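Local coordinates for protein NRD1 (Saccharomyces cerevisiae, PDB 3CLJ), which binds the phosphorylated C-terminal domain of RNA polymerase II through its CTD-interacting domain, as part of the Nrd1-Nab3-Sen1 termination complex, at residues I46-S50 with S61-I65; I101-S106 with S136-I141. One frame throughout, in Å; residues are numbered along the deposited sequence.

Interaction 1. Residues I46-S50 with S61-I65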
loop_
_atom_site.group_PDB
_atom_site.type_symbol
_atom_site.label_atom_id
_atom_site.label_comp_id
_atom_site.label_asym_id
_atom_site.label_seq_id
_atom_site.Cartn_x
_atom_site.Cartn_y
_atom_site.Cartn_z
ATOM N N ILE A 46 -5.657 0.421 5.732
ATOM C CA ILE A 46 -5.132 -0.070 4.469
ATOM C C ILE A 46 -4.076 -1.151 4.702
ATOM O O ILE A 46 -3.929 -2.041 3.890
ATOM C CB ILE A 46 -4.689 1.087 3.476
ATOM C CG1 ILE A 46 -3.347 1.747 3.867
ATOM C CG2 ILE A 46 -5.879 2.092 3.249
ATOM C CD1 ILE A 46 -2.818 2.816 2.865
ATOM N N ILE A 47 -3.336 -1.032 5.790
ATOM C CA ILE A 47 -2.414 -2.095 6.275
ATOM C C ILE A 47 -3.179 -3.390 6.540
ATOM O O ILE A 47 -2.794 -4.477 6.084
ATOM C CB ILE A 47 -1.636 -1.643 7.539
ATOM C CG1 ILE A 47 -0.604 -0.546 7.149
ATOM C CG2 ILE A 47 -0.893 -2.824 8.171
ATOM C CD1 ILE A 47 0.093 0.132 8.326
ATOM N N ASP A 48 -4.287 -3.254 7.262
ATOM C CA ASP A 48 -5.104 -4.383 7.654
ATOM C C ASP A 48 -5.850 -4.979 6.456
ATOM O O ASP A 48 -6.077 -6.193 6.390
ATOM C CB ASP A 48 -6.050 -3.946 8.785
ATOM C CG ASP A 48 -5.308 -3.731 10.123
ATOM O OD1 ASP A 48 -4.176 -4.238 10.279
ATOM O OD2 ASP A 48 -5.872 -3.128 11.082
ATOM N N TYR A 49 -6.253 -4.124 5.525
ATOM C CA TYR A 49 -6.857 -4.610 4.308
ATOM C C TYR A 49 -5.850 -5.540 3.569
ATOM O O TYR A 49 -6.204 -6.626 3.123
ATOM C CB TYR A 49 -7.263 -3.432 3.384
ATOM C CG TYR A 49 -7.785 -3.975 2.100
ATOM C CD1 TYR A 49 -9.041 -4.623 2.061
ATOM C CD2 TYR A 49 -7.003 -3.939 0.933
ATOM C CE1 TYR A 49 -9.524 -5.174 0.855
ATOM C CE2 TYR A 49 -7.472 -4.440 -0.254
ATOM C CZ TYR A 49 -8.712 -5.114 -0.279
ATOM O OH TYR A 49 -9.159 -5.682 -1.455
ATOM N N SER A 50 -4.615 -5.091 3.446
ATOM C CA SER A 50 -3.521 -5.931 2.909
ATOM C C SER A 50 -3.349 -7.284 3.621
ATOM O O SER A 50 -3.113 -8.329 2.998
ATOM C CB SER A 50 -2.183 -5.152 2.955
ATOM O OG SER A 50 -1.219 -5.751 2.095
ATOM N N SER A 61 -4.156 -4.534 -2.914
ATOM C CA SER A 61 -3.826 -3.955 -1.618
ATOM C C SER A 61 -2.475 -3.215 -1.612
ATOM O O SER A 61 -2.327 -2.176 -0.950
ATOM C CB SER A 61 -3.878 -5.010 -0.519
ATOM O OG SER A 61 -2.620 -5.751 -0.467
ATOM N N LEU A 62 -1.513 -3.715 -2.379
ATOM C CA LEU A 62 -0.222 -3.006 -2.532
ATOM C C LEU A 62 -0.326 -1.781 -3.478
ATOM O O LEU A 62 0.416 -0.783 -3.316
ATOM C CB LEU A 62 0.879 -3.994 -3.001
ATOM C CG LEU A 62 1.255 -5.077 -1.968
ATOM C CD1 LEU A 62 2.190 -6.142 -2.618
ATOM C CD2 LEU A 62 1.834 -4.573 -0.650
ATOM N N TYR A 63 -1.244 -1.864 -4.445
ATOM C CA TYR A 63 -1.590 -0.695 -5.306
ATOM C C TYR A 63 -2.206 0.427 -4.454
ATOM O O TYR A 63 -1.931 1.623 -4.651
ATOM C CB TYR A 63 -2.548 -1.072 -6.432
ATOM C CG TYR A 63 -1.923 -1.883 -7.579
ATOM C CD1 TYR A 63 -0.524 -2.004 -7.726
ATOM C CD2 TYR A 63 -2.741 -2.494 -8.525
ATOM C CE1 TYR A 63 0.034 -2.728 -8.810
ATOM C CE2 TYR A 63 -2.221 -3.218 -9.586
ATOM C CZ TYR A 63 -0.837 -3.322 -9.737
ATOM O OH TYR A 63 -0.356 -4.025 -10.807
ATOM N N ILE A 64 -3.048 0.055 -3.494
ATOM C CA ILE A 64 -3.651 1.062 -2.631
ATOM C C ILE A 64 -2.563 1.771 -1.791
ATOM O O ILE A 64 -2.536 3.007 -1.680
ATOM C CB ILE A 64 -4.726 0.443 -1.680
ATOM C CG1 ILE A 64 -6.026 0.101 -2.425
ATOM C CG2 ILE A 64 -5.117 1.445 -0.557
ATOM C CD1 ILE A 64 -6.974 -0.926 -1.622
ATOM N N ILE A 65 -1.664 0.982 -1.205
ATOM C CA ILE A 65 -0.475 1.498 -0.505
ATOM C C ILE A 65 0.509 2.298 -1.386
ATOM O O ILE A 65 1.091 3.317 -0.934
ATOM C CB ILE A 65 0.243 0.319 0.282
ATOM C CG1 ILE A 65 -0.655 -0.147 1.424
ATOM C CG2 ILE A 65 1.690 0.718 0.734
ATOM C CD1 ILE A 65 -0.321 -1.569 1.943
HETATM O O HOH W 1 -4.327 -1.862 1.127
#
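Ser-50 and Ser-61 meet hydroxyl to hydroxyl, their CA atoms 4.9 Å apart, the closest such pair between the two segments. These lie nearly antiparallel at 160° and belong to a helical hairpin of the all-helical CTD-interacting domain. Ser-50 OG and Ser-61 OG are hydrogen-bonded at 2.9 Å, and Ser-61 OG is also bonded to Lys-58 O one turn back. With its OG between backbone N and carbonyl carbon (chi1 83°), Ser-61 sends that oxygen toward Ser-50 and leaves CB against the Tyr-49 ring, 3.6 Å from CD2 of Tyr-49. The same ring reaches CD1 of Ile-64 through CE2 (3.8 Å). Toward Ile-65 the backbones spread, to 7.0 Å between the CA atoms of Ile-46 and Ile-65, and branched side chains bridge the wider gap: Ile-46 CG2 touches Ile-64 CG2, and Ile-46 CD1 reaches Ile-65 CG1 (3.9 Å). Replacing Tyr-49 by alanine is likely to open a gap beside Ser-61 CB and Ile-64 CD1. No solvent side breaks this buried contact, but one water donates to both Ile-46 O (2.8 Å) and Ser-61 O (2.9 Å), and together with the serine pair it gives two carbonyls and two hydroxyls partners amid apolar packing.

Interaction 2. Residues I101-S106 with S136-I141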
loop_
_atom_site.group_PDB
_atom_site.type_symbol
_atom_site.label_atom_id
_atom_site.label_comp_id
_atom_site.label_asym_id
_atom_site.label_seq_id
_atom_site.Cartn_x
_atom_site.Cartn_y
_atom_site.Cartn_z
ATOM N N ILE A 101 5.903 -2.890 5.774
ATOM C CA ILE A 101 5.947 -3.220 4.360
ATOM C C ILE A 101 6.614 -4.595 4.016
ATOM O O ILE A 101 6.207 -5.256 3.061
ATOM C CB ILE A 101 6.531 -2.060 3.476
ATOM C CG1 ILE A 101 5.989 -2.162 2.066
ATOM C CG2 ILE A 101 8.089 -1.987 3.499
ATOM C CD1 ILE A 101 4.475 -2.200 1.956
ATOM N N GLN A 102 7.659 -4.994 4.753
ATOM C CA GLN A 102 8.238 -6.289 4.479
ATOM C C GLN A 102 7.294 -7.449 4.810
ATOM O O GLN A 102 7.220 -8.417 4.029
ATOM C CB GLN A 102 9.515 -6.421 5.257
ATOM C CG GLN A 102 10.536 -5.458 4.732
ATOM C CD GLN A 102 11.788 -5.457 5.562
ATOM O OE1 GLN A 102 12.069 -4.490 6.263
ATOM N NE2 GLN A 102 12.514 -6.568 5.537
ATOM N N GLU A 103 6.584 -7.349 5.948
ATOM C CA GLU A 103 5.508 -8.301 6.308
ATOM C C GLU A 103 4.460 -8.397 5.185
ATOM O O GLU A 103 4.061 -9.499 4.728
ATOM C CB GLU A 103 4.810 -7.872 7.614
ATOM C CG GLU A 103 3.520 -8.627 7.935
ATOM C CD GLU A 103 2.600 -7.876 8.890
ATOM O OE1 GLU A 103 3.100 -6.992 9.662
ATOM O OE2 GLU A 103 1.378 -8.189 8.852
ATOM N N LEU A 104 4.002 -7.222 4.756
ATOM C CA LEU A 104 2.936 -7.181 3.782
ATOM C C LEU A 104 3.417 -7.700 2.435
ATOM O O LEU A 104 2.670 -8.377 1.761
ATOM C CB LEU A 104 2.380 -5.743 3.614
ATOM C CG LEU A 104 1.771 -5.087 4.845
ATOM C CD1 LEU A 104 1.171 -3.708 4.396
ATOM C CD2 LEU A 104 0.742 -5.963 5.579
ATOM N N LEU A 105 4.603 -7.290 2.002
ATOM C CA LEU A 105 5.167 -7.815 0.735
ATOM C C LEU A 105 5.401 -9.312 0.718
ATOM O O LEU A 105 5.044 -9.971 -0.255
ATOM C CB LEU A 105 6.526 -7.144 0.428
ATOM C CG LEU A 105 6.385 -5.699 -0.084
ATOM C CD1 LEU A 105 7.734 -4.892 0.162
ATOM C CD2 LEU A 105 5.916 -5.661 -1.564
ATOM N N SER A 106 6.047 -9.854 1.770
ATOM C CA SER A 106 6.328 -11.282 1.817
ATOM C C SER A 106 5.046 -12.078 1.695
ATOM O O SER A 106 5.002 -13.044 0.940
ATOM C CB SER A 106 7.115 -11.680 3.092
ATOM O OG SER A 106 8.306 -10.883 3.092
ATOM N N SER A 136 14.276 0.598 4.259
ATOM C CA SER A 136 14.096 -0.870 4.202
ATOM C C SER A 136 14.922 -1.524 3.109
ATOM O O SER A 136 14.995 -1.040 2.017
ATOM C CB SER A 136 12.663 -1.210 3.934
ATOM O OG SER A 136 11.932 -0.898 5.072
ATOM N N TYR A 137 15.568 -2.639 3.435
ATOM C CA TYR A 137 16.219 -3.397 2.371
ATOM C C TYR A 137 15.143 -4.290 1.752
ATOM O O TYR A 137 14.656 -5.205 2.393
ATOM C CB TYR A 137 17.376 -4.217 2.935
ATOM C CG TYR A 137 18.082 -5.040 1.867
ATOM C CD1 TYR A 137 18.785 -4.405 0.832
ATOM C CD2 TYR A 137 18.072 -6.465 1.918
ATOM C CE1 TYR A 137 19.454 -5.122 -0.136
ATOM C CE2 TYR A 137 18.763 -7.211 0.947
ATOM C CZ TYR A 137 19.442 -6.531 -0.080
ATOM O OH TYR A 137 20.129 -7.205 -1.029
ATOM N N LEU A 138 14.789 -4.012 0.498
ATOM C CA LEU A 138 13.709 -4.690 -0.189
ATOM C C LEU A 138 14.267 -5.548 -1.360
ATOM O O LEU A 138 13.481 -6.233 -2.027
ATOM C CB LEU A 138 12.669 -3.661 -0.773
ATOM C CG LEU A 138 11.880 -2.915 0.357
ATOM C CD1 LEU A 138 10.734 -2.090 -0.223
ATOM C CD2 LEU A 138 11.302 -3.860 1.458
ATOM N N ASN A 139 15.577 -5.491 -1.596
ATOM C CA ASN A 139 16.149 -6.133 -2.750
ATOM C C ASN A 139 16.139 -7.695 -2.699
ATOM O O ASN A 139 16.166 -8.337 -3.748
ATOM C CB ASN A 139 17.536 -5.561 -2.996
ATOM C CG ASN A 139 18.238 -6.138 -4.233
ATOM O OD1 ASN A 139 19.313 -6.746 -4.120
ATOM N ND2 ASN A 139 17.686 -5.884 -5.405
ATOM N N ALA A 140 16.173 -8.267 -1.507
ATOM C CA ALA A 140 16.085 -9.726 -1.317
ATOM C C ALA A 140 14.615 -10.186 -1.527
ATOM O O ALA A 140 14.386 -11.125 -2.273
ATOM C CB ALA A 140 16.616 -10.144 0.053
ATOM N N ILE A 141 13.656 -9.442 -0.970
ATOM C CA ILE A 141 12.231 -9.677 -1.159
ATOM C C ILE A 141 11.865 -9.604 -2.643
ATOM O O ILE A 141 11.079 -10.401 -3.135
ATOM C CB ILE A 141 11.390 -8.697 -0.315
ATOM C CG1 ILE A 141 11.558 -9.006 1.158
ATOM C CG2 ILE A 141 9.903 -8.713 -0.714
ATOM C CD1 ILE A 141 11.062 -7.846 2.073
HETATM O O HOH W 2 15.163 -3.883 6.105
#
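The connection between helix 114-130 and helix 144-149 packs back onto helix 90-111 here, chiefly through Leu-138 and Ile-141 set against Gln-102 and Leu-105. Ile-141 buries more surface than any other residue of the contact. Its CG1 stands beside the backbone N (chi1 -68°), which carries CD1 up to the aliphatic part of Gln-102, 3.6 Å from CG, while the CG2 branch rests on Leu-105 CB at 3.9 Å. The side chains of Gln-102 and Ile-141 cross at about a right angle. Leu-138 meets the helix mainly through CD2, which lies 3.7 Å from Gln-102 CG and touches Leu-105 CD1, with Ile-101 CG2 a little farther off. In this all-helical CTD-interacting domain the connection thus packs apolar side chains on helix 90-111; Phe-133 touches Ile-101 and Leu-138, and Phe-146 of helix 144-149 touches Ile-141 and Ser-106. Leu-105 also reaches Trp-127 of helix 114-130, joining this packing to the interior. Toward solvent the contact turns polar. No direct hydrogen bond crosses it; the amide of Gln-102, on a chain extended beyond CG, is linked instead through a water that donates to OE1 (3.2 Å) and accepts from Tyr-137 N (3.0 Å). Ser-136 OG stays 3.8 Å from the same OE1, a contact without a bond. On the helix itself Gln-102 O accepts twice, from Ser-106 N and from Ser-106 OG (2.9 Å), which arrive at opposite faces of the carbonyl plane. The hydroxyl is thereby turned back onto its own helix, and Ser-106 meets Ile-141 CG1 by packing alone.

How the interactions relate
Interaction 1 is the core contact, its centre about 4 Å from that of the chain and all its touching residues buried; the centre of interaction 2 lies about 12 Å from the chain centre, and this contact is only partly buried. The first pairs two successive helices, the second a helix with a loop. Helix 58-77 and helix 90-111 follow one another in the chain and join the two: Ile-65 CD1 packs on Leu-104 CD1 at 3.6 Å, and Leu-62 CD1 on Leu-105 CD2. Apolar packing dominates both, but polar bridging lies inside the core in interaction 1 and at the solvent edge in interaction 2.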